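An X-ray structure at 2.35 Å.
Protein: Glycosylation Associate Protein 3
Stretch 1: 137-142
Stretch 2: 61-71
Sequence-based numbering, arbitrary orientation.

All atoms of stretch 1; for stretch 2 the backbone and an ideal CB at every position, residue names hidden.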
# COMPACT_ATOMS: atom_id res chain seq x y z
N LYS C 137 4.82 3.51 9.05
CA LYS C 137 5.32 2.17 8.82
C LYS C 137 6.03 1.67 10.07
O LYS C 137 6.97 2.30 10.56
CB LYS C 137 6.26 2.12 7.62
CG LYS C 137 6.70 0.72 7.20
CD LYS C 137 7.50 0.79 5.90
CE LYS C 137 8.17 -0.52 5.58
NZ LYS C 137 9.16 -0.38 4.48
N LEU C 138 5.57 0.53 10.58
CA LEU C 138 6.11 -0.11 11.77
C LEU C 138 6.63 -1.49 11.38
O LEU C 138 5.86 -2.33 10.89
CB LEU C 138 5.04 -0.20 12.85
CG LEU C 138 5.37 -0.93 14.14
CD1 LEU C 138 6.44 -0.16 14.90
CD2 LEU C 138 4.10 -1.07 14.98
N GLU C 139 7.92 -1.74 11.61
CA GLU C 139 8.53 -3.01 11.24
C GLU C 139 9.61 -3.38 12.24
O GLU C 139 10.26 -2.51 12.84
CB GLU C 139 9.13 -2.94 9.84
CG GLU C 139 9.97 -1.69 9.66
CD GLU C 139 10.56 -1.56 8.26
OE1 GLU C 139 10.92 -2.61 7.68
OE2 GLU C 139 10.64 -0.42 7.75
N GLU C 140 9.83 -4.68 12.39
CA GLU C 140 10.94 -5.10 13.22
C GLU C 140 12.25 -4.93 12.46
O GLU C 140 12.28 -4.92 11.23
CB GLU C 140 10.78 -6.54 13.71
CG GLU C 140 10.64 -7.57 12.64
CD GLU C 140 10.38 -8.96 13.22
OE1 GLU C 140 9.37 -9.57 12.84
OE2 GLU C 140 11.18 -9.41 14.08
N VAL C 141 13.31 -4.73 13.22
CA VAL C 141 14.62 -4.43 12.68
C VAL C 141 15.39 -5.74 12.55
O VAL C 141 15.60 -6.44 13.55
CB VAL C 141 15.37 -3.43 13.57
CG1 VAL C 141 16.75 -3.19 13.02
CG2 VAL C 141 14.58 -2.14 13.65
N THR C 142 15.78 -6.07 11.33
CA THR C 142 16.54 -7.29 11.03
C THR C 142 17.46 -7.07 9.83
O THR C 142 17.00 -6.74 8.73
CB THR C 142 15.60 -8.49 10.72
OG1 THR C 142 14.64 -8.11 9.73
CG2 THR C 142 14.89 -8.98 11.98
N UNK C 61 -3.00 -1.79 15.34
CA UNK C 61 -1.57 -1.96 15.56
C UNK C 61 -1.27 -3.42 15.86
O UNK C 61 -2.05 -4.07 16.57
CB UNK C 61 -1.08 -1.06 16.70
N UNK C 62 -0.16 -3.95 15.37
CA UNK C 62 0.14 -5.37 15.60
C UNK C 62 0.71 -5.62 16.98
O UNK C 62 1.27 -4.74 17.64
CB UNK C 62 1.12 -5.88 14.54
N UNK C 63 0.57 -6.87 17.38
CA UNK C 63 1.16 -7.38 18.61
C UNK C 63 2.68 -7.38 18.49
O UNK C 63 3.23 -7.88 17.51
CB UNK C 63 0.64 -8.79 18.92
N UNK C 64 3.37 -6.84 19.49
CA UNK C 64 4.82 -6.74 19.48
C UNK C 64 5.42 -7.62 20.57
O UNK C 64 4.73 -8.06 21.49
CB UNK C 64 5.26 -5.29 19.66
N UNK C 65 6.72 -7.89 20.45
CA UNK C 65 7.41 -8.76 21.40
C UNK C 65 8.31 -7.95 22.32
O UNK C 65 9.14 -7.15 21.86
CB UNK C 65 8.23 -9.82 20.66
N UNK C 66 8.17 -8.17 23.64
CA UNK C 66 8.97 -7.44 24.61
C UNK C 66 10.45 -7.69 24.39
O UNK C 66 10.90 -8.84 24.32
CB UNK C 66 8.57 -7.83 26.03
N UNK C 67 11.22 -6.61 24.25
CA UNK C 67 12.64 -6.72 24.02
C UNK C 67 13.07 -6.73 22.57
O UNK C 67 14.27 -6.68 22.30
CB UNK C 67 13.15 -7.99 24.69
N UNK C 68 12.14 -6.79 21.62
CA UNK C 68 12.48 -6.72 20.21
C UNK C 68 12.59 -5.26 19.78
O UNK C 68 11.96 -4.37 20.36
CB UNK C 68 11.44 -7.46 19.36
N UNK C 69 13.46 -5.00 18.80
CA UNK C 69 13.63 -3.67 18.23
C UNK C 69 12.65 -3.46 17.09
O UNK C 69 12.46 -4.34 16.26
CB UNK C 69 15.07 -3.47 17.74
N UNK C 70 12.07 -2.27 17.02
CA UNK C 70 11.21 -1.92 15.90
C UNK C 70 11.56 -0.54 15.37
O UNK C 70 12.07 0.33 16.08
CB UNK C 70 9.74 -1.97 16.31
N UNK C 71 11.25 -0.36 14.09
CA UNK C 71 11.37 0.92 13.40
C UNK C 71 9.99 1.50 13.12
O UNK C 71 9.10 0.80 12.62
CB UNK C 71 12.16 0.76 12.10

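Position 61 enters at the margin of the contact. Its CB points sideways and lies 5.5 Å from Leu138 CD2, so stretch 1 sets little limit here, with an apolar side chain favoured by that methyl. The deposited Leu61 brings its end somewhat nearer but makes no contact with stretch 1.

At position 62 CA-to-CB points toward stretch 1, yet the ideal CB has no atom of that stretch within 5.5 Å. The backbone, at phi -80° and psi 159°, is extended and open to many residues, proline included, and Leu138 offers only carbon here. Pro62 fits both conditions: its ring folds back to its own nitrogen, and CD packs 3.9 Å from Leu138 CD2.

Stretch 1 is out of reach of positions 63, 65 and 66, so it does not choose among side chains there and allows apolar and polar chains alike. Leu63, Arg65 and Lys66 sample both. Position 64, among them, points sideways, and a branched apolar chain of moderate length could reach back to Leu138. Leu64 does so, its CD2 lying 4.4 Å from Leu138 CD2.

Position 67 reads from its torsions alone. Phi 92° and psi -7° place it third in a type II turn, where a CB would be jammed against the carbonyl oxygen of the preceding residue; glycine is the answer, and Gly67 is found. The turn from Arg65 closes at position 68, whose CB points toward stretch 1 with room left in front of it. A small or beta-branched residue would suit. Thr68 closes the turn with N to Arg65 O at 3.0 Å and sets CG2 4.3 Å from Glu140 CB.

At position 69 the strand begins, and the backbone does the binding: the O of position 69 accepts from Val141 N at 3.2 Å. The sideways CB lies 4.2 Å from Val141 CB, so a chain with an aliphatic stem would suit, and a polar end could run on past the valine. Arg69 passes its NE 4.1 Å from Val141 CG1.

Position 70 forms a non-hydrogen-bonded antiparallel pair with Glu140, the two CA atoms only 4.2 Å apart and the side chains diverging. Its CB is 4.0 Å from Leu138 CD1, and a leucine, methionine or aromatic could use that surface. The backbone N of Arg65 lies within reach of a long aromatic with a terminal hydroxyl, which favours tyrosine among these. Tyr70 keeps the CB contact, while CE1 lies 3.7 Å from Glu140 CB. Tyr70 OH accepts from Arg65 N at 2.8 Å, linking the strand to the start of the turn.

Position 71 pairs with Glu139 through two hydrogen bonds, its N to Glu139 O at 2.7 Å and Glu139 N to its O at 3.0 Å. CB lies on the sheet face of the Glu139 side chain, 4.1 Å from Val141 CG2, so small, beta-branched or polar residues are plausible. Ser71 puts CB 4.1 Å from Glu139 CG, and its OG hydrogen-bonds at 2.9 Å to the O of water 1, which donates to Lys137 O at 2.8 Å.

Stretch 2 (61-71) LPLLRKGTRYS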
# COMPACT_ATOMS: atom_id res chain seq x y z
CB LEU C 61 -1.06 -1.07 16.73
CG LEU C 61 -1.27 0.43 16.51
CD1 LEU C 61 -0.79 1.27 17.69
CD2 LEU C 61 -0.60 0.88 15.20
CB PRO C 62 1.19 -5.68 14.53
CG PRO C 62 1.96 -4.37 14.40
CD PRO C 62 0.90 -3.27 14.61
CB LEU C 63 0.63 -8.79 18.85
CG LEU C 63 0.51 -9.47 20.20
CD1 LEU C 63 -0.28 -8.63 21.20
CD2 LEU C 63 -0.13 -10.87 20.01
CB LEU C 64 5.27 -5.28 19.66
CG LEU C 64 4.75 -4.27 18.61
CD1 LEU C 64 5.35 -2.88 18.82
CD2 LEU C 64 5.00 -4.76 17.18
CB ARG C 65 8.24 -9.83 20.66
CG ARG C 65 7.53 -10.55 19.49
CD ARG C 65 6.18 -11.06 19.92
NE ARG C 65 5.68 -12.18 19.12
CZ ARG C 65 4.76 -12.10 18.16
NH1 ARG C 65 4.20 -10.91 17.82
NH2 ARG C 65 4.39 -13.21 17.53
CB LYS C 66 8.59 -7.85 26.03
CG LYS C 66 7.12 -7.58 26.44
CD LYS C 66 6.81 -8.35 27.73
CE LYS C 66 5.34 -8.33 28.08
NZ LYS C 66 5.11 -7.44 29.22
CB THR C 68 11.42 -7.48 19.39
OG1 THR C 68 11.54 -8.87 19.68
CG2 THR C 68 11.54 -7.26 17.86
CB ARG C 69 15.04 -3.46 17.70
CG ARG C 69 16.16 -3.50 18.72
CD ARG C 69 17.51 -3.07 18.10
NE ARG C 69 17.89 -3.87 16.94
CZ ARG C 69 18.45 -5.08 17.01
NH1 ARG C 69 18.70 -5.62 18.20
NH2 ARG C 69 18.77 -5.74 15.90
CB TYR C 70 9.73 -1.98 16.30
CG TYR C 70 9.28 -3.34 16.76
CD1 TYR C 70 8.75 -4.27 15.86
CD2 TYR C 70 9.37 -3.71 18.10
CE1 TYR C 70 8.32 -5.53 16.30
CE2 TYR C 70 8.95 -4.95 18.55
CZ TYR C 70 8.42 -5.86 17.64
OH TYR C 70 8.02 -7.08 18.10
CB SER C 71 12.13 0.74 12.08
OG SER C 71 12.11 1.94 11.35
O HOH W 1 9.67 2.01 9.81
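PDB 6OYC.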